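Local coordinates for surface layer protein (Geobacillus stearothermophilus, PDB 4UJ7) that probably forms, by self-assembly of identical copies, part of the crystalline protein layer on the bacterial cell surface, here represented by two Ig-like domains from its middle portion, at residues A33-L39 against S73-V79; A83-I89 against V100-A106. All coordinates share one frame; numbering follows the deposited sequence.

How the interactions relate
Both interactions lie in the first of the chain's two Ig-like domains and follow one another in series. Interaction 1 closes the 33-residue connection from Leu39 to Ser73, joining strands 32-41 and 74-81, the inner pair of an antiparallel sheet that also holds 15-20 and 61-65. The chain then runs into strand 85-93, and interaction 2 closes a short hairpin loop against strand 96-105, in a second sheet edged by 25-28 and 52-55. Neither contact nests in or crosses the other. Their centres are about 17 Å apart, yet the sheets meet face to face: Val79 CG2 lies 3.9 Å from Ile89 CG1, and Phe35 CZ 4.1 Å from Val100 CG2.

Interaction 1. Residues A33-L39 against S73-V79; sequences ATFKVTL and SEYTVTV
Seven backbone hydrogen bonds tie Ala33-Leu39 to Ser73-Val79, antiparallel at 153°: two each from the pairs Ala33/Val79, Phe35/Val77 and Val37/Tyr75, and a seventh from Leu39 N to Ser73 O; Val37 N to Tyr75 O is essentially straight, 2.8 Å with 179° at the hydrogen. On the face carrying these pairs, Phe35 and Val77 lie side by side. With CG set between its backbone N and carbonyl carbon (chi1 65°), the Phe35 ring swings toward the neighbouring strand and takes Val77 CB over one face, a CH-pi contact of 3.9 Å from CB to the Phe35 ring centroid. Val79 CG2 meets the ring edge instead, 4.0 Å from Phe35 CE2. This is the inward face of one sheet of an Ig-like beta sandwich, where Val25 of the other sheet also touches Phe35. A leucine in place of Phe35 would probably leave Val77 without the flat surface it lies against and open a gap beside Val79. Val37 CG2 meets Val77 CG2 at 3.9 Å. The reverse face carries polar residues meeting largely through carbons: Thr34 CG2 rests 3.7 Å from Thr78 OG1, and Lys36 NZ hydrogen-bonds to the backbone O of Asp119, itself a calcium ligand.

Interaction 2. Residues A83-I89 against V100-A106; sequences AEGSTTI and VPVNVVA
The two arms of a beta hairpin, strands 85-93 and 96-105, pair here in the second sheet of the Ig-like sandwich; the segments 85-89 and 100-105 run antiparallel at 150°. Gly85/Val104, Thr87/Val102 and Ile89/Val100 are hydrogen-bonded pairs, each with two N-H...O bonds. They differ in direction of approach: Val104 N meets Gly85 O almost head-on at 2.8 Å, whereas Val102 N stands 40° out of the carbonyl plane of Thr87. Gly85 has a positive phi, in a conformation where a side chain would jam against the preceding carbonyl oxygen. On the face turned to the other sheet, Val102 is flanked by two neighbours. Its CB lies alongside Thr87 CG2, 4.1 Å away, and its CG2, opposite the carbonyl carbon and beside the backbone N, reaches Ile89 CG1 at 3.6 Å. Val104 sets its CB and CG1 against the carbonyl oxygen of Ala83, with 3.4 Å from Val104 CB to Ala83 O.

The other face carries a polar link. Ser86 OG donates to Asn103 OD1 at 2.8 Å, coming from above the amide's carbonyl plane rather than along a lone pair; this describes one of the two modelled Asn103 conformers, and the bond is to that extent provisional. Thr88 OG1 is hydrogen-bonded to Asp56 OD2. At the open end of the hairpin a water accepts from Ala106 N at 3.0 Å and donates weakly to Glu84 OE1. The chemistry thus divides by face: the aliphatic branches of Val102 and Ile89 pack inward, where both touch Val79 of the other sheet, while the hydroxyls of Ser86 and Thr88 find polar partners on the outer side.

Interaction 1. Residues A33-L39 against S73-V79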
loop_
_atom_site.group_PDB
_atom_site.type_symbol
_atom_site.label_atom_id
_atom_site.label_comp_id
_atom_site.label_asym_id
_atom_site.label_seq_id
_atom_site.Cartn_x
_atom_site.Cartn_y
_atom_site.Cartn_z
ATOM N N ALA A 33 3.487 6.693 6.217
ATOM C CA ALA A 33 2.426 6.549 5.216
ATOM C C ALA A 33 3.048 6.122 3.886
ATOM O O ALA A 33 4.233 6.359 3.639
ATOM C CB ALA A 33 1.660 7.859 5.076
ATOM N N THR A 34 2.271 5.461 3.037
ATOM C CA THR A 34 2.794 5.038 1.734
ATOM C C THR A 34 1.952 5.583 0.594
ATOM O O THR A 34 0.769 5.928 0.776
ATOM C CB THR A 34 2.908 3.502 1.581
ATOM O OG1 THR A 34 1.602 2.914 1.474
ATOM C CG2 THR A 34 3.623 2.875 2.787
ATOM N N PHE A 35 2.569 5.667 -0.581
ATOM C CA PHE A 35 1.838 5.913 -1.821
ATOM C C PHE A 35 2.540 5.229 -2.980
ATOM O O PHE A 35 3.681 4.782 -2.840
ATOM C CB PHE A 35 1.601 7.417 -2.070
ATOM C CG PHE A 35 2.858 8.227 -2.310
ATOM C CD1 PHE A 35 3.372 8.379 -3.593
ATOM C CD2 PHE A 35 3.491 8.886 -1.260
ATOM C CE1 PHE A 35 4.505 9.148 -3.827
ATOM C CE2 PHE A 35 4.640 9.656 -1.487
ATOM C CZ PHE A 35 5.146 9.785 -2.774
ATOM N N LYS A 36 1.865 5.138 -4.118
ATOM C CA LYS A 36 2.377 4.410 -5.262
ATOM C C LYS A 36 2.751 5.289 -6.417
ATOM O O LYS A 36 2.060 6.262 -6.715
ATOM C CB LYS A 36 1.375 3.365 -5.726
ATOM C CG LYS A 36 1.333 2.170 -4.786
ATOM C CD LYS A 36 0.246 1.205 -5.201
ATOM C CE LYS A 36 0.316 -0.038 -4.334
ATOM N NZ LYS A 36 -0.905 -0.845 -4.569
ATOM N N VAL A 37 3.859 4.925 -7.041
ATOM C CA VAL A 37 4.348 5.577 -8.249
ATOM C C VAL A 37 4.211 4.587 -9.395
ATOM O O VAL A 37 4.533 3.404 -9.243
ATOM C CB VAL A 37 5.842 5.959 -8.074
ATOM C CG1 VAL A 37 6.527 6.180 -9.422
ATOM C CG2 VAL A 37 5.946 7.167 -7.169
ATOM N N THR A 38 3.748 5.078 -10.544
ATOM C CA THR A 38 3.754 4.280 -11.779
ATOM C C THR A 38 4.321 5.109 -12.928
ATOM O O THR A 38 3.791 6.159 -13.264
ATOM C CB THR A 38 2.364 3.746 -12.187
ATOM O OG1 THR A 38 1.722 3.104 -11.079
ATOM C CG2 THR A 38 2.504 2.719 -13.312
ATOM N N LEU A 39 5.411 4.624 -13.512
ATOM C CA LEU A 39 6.073 5.327 -14.618
ATOM C C LEU A 39 5.347 5.027 -15.906
ATOM O O LEU A 39 5.076 3.871 -16.187
ATOM C CB LEU A 39 7.541 4.883 -14.748
ATOM C CG LEU A 39 8.463 5.083 -13.538
ATOM C CD1 LEU A 39 9.897 4.725 -13.884
ATOM C CD2 LEU A 39 8.401 6.493 -12.984
ATOM N N SER A 73 8.402 -0.633 -13.280
ATOM C CA SER A 73 7.568 0.478 -13.717
ATOM C C SER A 73 6.667 0.985 -12.594
ATOM O O SER A 73 6.059 2.038 -12.739
ATOM C CB SER A 73 6.727 0.096 -14.949
ATOM O OG SER A 73 5.933 -1.058 -14.685
ATOM N N GLU A 74 6.576 0.242 -11.489
ATOM C CA GLU A 74 5.751 0.592 -10.324
ATOM C C GLU A 74 6.604 0.487 -9.059
ATOM O O GLU A 74 7.352 -0.490 -8.895
ATOM C CB GLU A 74 4.595 -0.408 -10.183
ATOM C CG GLU A 74 3.514 -0.304 -11.257
ATOM C CD GLU A 74 2.567 -1.494 -11.296
ATOM O OE1 GLU A 74 3.025 -2.640 -11.527
ATOM O OE2 GLU A 74 1.348 -1.278 -11.128
ATOM N N TYR A 75 6.465 1.476 -8.171
ATOM C CA TYR A 75 7.179 1.502 -6.888
ATOM C C TYR A 75 6.274 2.007 -5.779
ATOM O O TYR A 75 5.344 2.802 -6.014
ATOM C CB TYR A 75 8.367 2.465 -6.956
ATOM C CG TYR A 75 9.406 2.100 -7.989
ATOM C CD1 TYR A 75 10.419 1.175 -7.701
ATOM C CD2 TYR A 75 9.389 2.703 -9.267
ATOM C CE1 TYR A 75 11.364 0.833 -8.662
ATOM C CE2 TYR A 75 10.331 2.352 -10.238
ATOM C CZ TYR A 75 11.330 1.439 -9.916
ATOM O OH TYR A 75 12.259 1.109 -10.861
ATOM N N THR A 76 6.559 1.580 -4.553
ATOM C CA THR A 76 5.924 2.125 -3.369
ATOM C C THR A 76 6.876 3.060 -2.653
ATOM O O THR A 76 8.030 2.678 -2.391
ATOM C CB THR A 76 5.476 1.007 -2.421
ATOM O OG1 THR A 76 4.443 0.260 -3.069
ATOM C CG2 THR A 76 4.914 1.588 -1.136
ATOM N N VAL A 77 6.424 4.268 -2.383
ATOM C CA VAL A 77 7.209 5.269 -1.638
ATOM C C VAL A 77 6.697 5.299 -0.204
ATOM O O VAL A 77 5.481 5.352 0.044
ATOM C CB VAL A 77 7.094 6.672 -2.282
ATOM C CG1 VAL A 77 7.803 7.719 -1.431
ATOM C CG2 VAL A 77 7.619 6.662 -3.708
ATOM N N THR A 78 7.621 5.258 0.757
ATOM C CA THR A 78 7.279 5.344 2.187
ATOM C C THR A 78 7.776 6.649 2.771
ATOM O O THR A 78 8.943 7.001 2.591
ATOM C CB THR A 78 7.892 4.164 2.970
ATOM O OG1 THR A 78 7.296 2.959 2.493
ATOM C CG2 THR A 78 7.629 4.303 4.476
ATOM N N VAL A 79 6.895 7.375 3.459
ATOM C CA VAL A 79 7.236 8.634 4.110
ATOM C C VAL A 79 7.126 8.478 5.629
ATOM O O VAL A 79 6.106 8.027 6.148
ATOM C CB VAL A 79 6.331 9.807 3.610
ATOM C CG1 VAL A 79 6.642 11.112 4.346
ATOM C CG2 VAL A 79 6.415 9.969 2.089
#

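Interaction 2. Residues A83-I89 against V100-A106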
loop_
_atom_site.group_PDB
_atom_site.type_symbol
_atom_site.label_atom_id
_atom_site.label_comp_id
_atom_site.label_asym_id
_atom_site.label_seq_id
_atom_site.Cartn_x
_atom_site.Cartn_y
_atom_site.Cartn_z
ATOM N N ALA A 83 9.181 15.124 12.480
ATOM C CA ALA A 83 8.788 16.277 13.313
ATOM C C ALA A 83 7.722 17.135 12.639
ATOM O O ALA A 83 7.668 17.226 11.412
ATOM C CB ALA A 83 10.009 17.126 13.657
ATOM N N GLU A 84 6.884 17.788 13.443
ATOM C CA GLU A 84 5.836 18.647 12.896
ATOM C C GLU A 84 6.407 19.688 11.938
ATOM O O GLU A 84 7.439 20.304 12.210
ATOM C CB GLU A 84 5.029 19.320 14.012
ATOM C CG GLU A 84 4.294 18.333 14.904
ATOM C CD GLU A 84 3.520 19.017 16.017
ATOM O OE1 GLU A 84 2.862 20.042 15.739
ATOM O OE2 GLU A 84 3.576 18.528 17.167
ATOM N N GLY A 85 5.733 19.862 10.809
ATOM C CA GLY A 85 6.171 20.765 9.759
ATOM C C GLY A 85 5.661 20.331 8.401
ATOM O O GLY A 85 5.004 19.297 8.280
ATOM N N SER A 86 5.952 21.140 7.391
ATOM C CA SER A 86 5.616 20.830 6.014
ATOM C C SER A 86 6.868 20.752 5.163
ATOM O O SER A 86 7.848 21.465 5.413
ATOM C CB SER A 86 4.670 21.887 5.445
ATOM O OG SER A 86 3.425 21.838 6.112
ATOM N N THR A 87 6.840 19.877 4.157
ATOM C CA THR A 87 7.932 19.768 3.194
ATOM C C THR A 87 7.440 19.132 1.893
ATOM O O THR A 87 6.239 19.100 1.640
ATOM C CB THR A 87 9.180 19.045 3.780
ATOM O OG1 THR A 87 10.291 19.218 2.893
ATOM C CG2 THR A 87 8.926 17.555 4.018
ATOM N N THR A 88 8.359 18.665 1.054
ATOM C CA THR A 88 7.999 18.018 -0.204
ATOM C C THR A 88 8.899 16.791 -0.421
ATOM O O THR A 88 10.063 16.793 0.025
ATOM C CB THR A 88 8.068 18.995 -1.412
ATOM O OG1 THR A 88 9.422 19.306 -1.727
ATOM C CG2 THR A 88 7.340 20.320 -1.112
ATOM N N ILE A 89 8.346 15.739 -1.020
ATOM C CA ILE A 89 9.110 14.611 -1.566
ATOM C C ILE A 89 9.298 14.863 -3.064
ATOM O O ILE A 89 8.318 15.028 -3.816
ATOM C CB ILE A 89 8.414 13.220 -1.412
ATOM C CG1 ILE A 89 8.065 12.847 0.042
ATOM C CG2 ILE A 89 9.264 12.105 -2.043
ATOM C CD1 ILE A 89 9.168 13.091 1.063
ATOM N N VAL A 100 5.784 16.017 -4.354
ATOM C CA VAL A 100 4.569 15.604 -3.631
ATOM C C VAL A 100 4.586 16.297 -2.269
ATOM O O VAL A 100 5.555 16.134 -1.510
ATOM C CB VAL A 100 4.544 14.072 -3.417
ATOM C CG1 VAL A 100 3.306 13.659 -2.621
ATOM C CG2 VAL A 100 4.588 13.319 -4.739
ATOM N N PRO A 101 3.546 17.090 -1.954
ATOM C CA PRO A 101 3.443 17.739 -0.662
ATOM C C PRO A 101 3.449 16.744 0.495
ATOM O O PRO A 101 2.935 15.629 0.356
ATOM C CB PRO A 101 2.061 18.434 -0.727
ATOM C CG PRO A 101 1.814 18.640 -2.178
ATOM C CD PRO A 101 2.448 17.481 -2.871
ATOM N N VAL A 102 4.068 17.146 1.610
ATOM C CA VAL A 102 4.055 16.376 2.861
ATOM C C VAL A 102 3.740 17.287 4.038
ATOM O O VAL A 102 4.365 18.332 4.186
ATOM C CB VAL A 102 5.421 15.707 3.162
ATOM C CG1 VAL A 102 5.357 14.901 4.452
ATOM C CG2 VAL A 102 5.852 14.808 2.022
ATOM N N ASN A 103 2.778 16.874 4.860
ATOM C CA ASN A 103 2.458 17.585 6.088
ATOM C C ASN A 103 2.528 16.621 7.270
ATOM O O ASN A 103 1.861 15.566 7.286
ATOM C CB ASN A 103 1.076 18.250 5.977
ATOM C CG ASN A 103 0.849 19.319 7.031
ATOM O OD1 ASN A 103 1.776 20.027 7.434
ATOM N ND2 ASN A 103 -0.396 19.447 7.475
ATOM N N VAL A 104 3.364 16.973 8.245
ATOM C CA VAL A 104 3.521 16.190 9.466
ATOM C C VAL A 104 2.868 16.972 10.589
ATOM O O VAL A 104 3.202 18.129 10.815
ATOM C CB VAL A 104 5.005 15.904 9.800
ATOM C CG1 VAL A 104 5.108 15.007 11.027
ATOM C CG2 VAL A 104 5.711 15.241 8.623
ATOM N N VAL A 105 1.914 16.340 11.258
ATOM C CA VAL A 105 1.086 17.022 12.260
ATOM C C VAL A 105 1.197 16.346 13.625
ATOM O O VAL A 105 1.777 15.267 13.756
ATOM C CB VAL A 105 -0.395 17.078 11.819
ATOM C CG1 VAL A 105 -0.534 17.807 10.490
ATOM C CG2 VAL A 105 -0.998 15.676 11.736
ATOM N N ALA A 106 0.643 16.991 14.649
ATOM C CA ALA A 106 0.548 16.387 15.958
ATOM C C ALA A 106 -0.375 15.177 15.905
ATOM O O ALA A 106 -0.059 14.115 16.456
ATOM C CB ALA A 106 0.034 17.407 16.977
HETATM O O HOH W 1 -0.039 19.824 14.146
#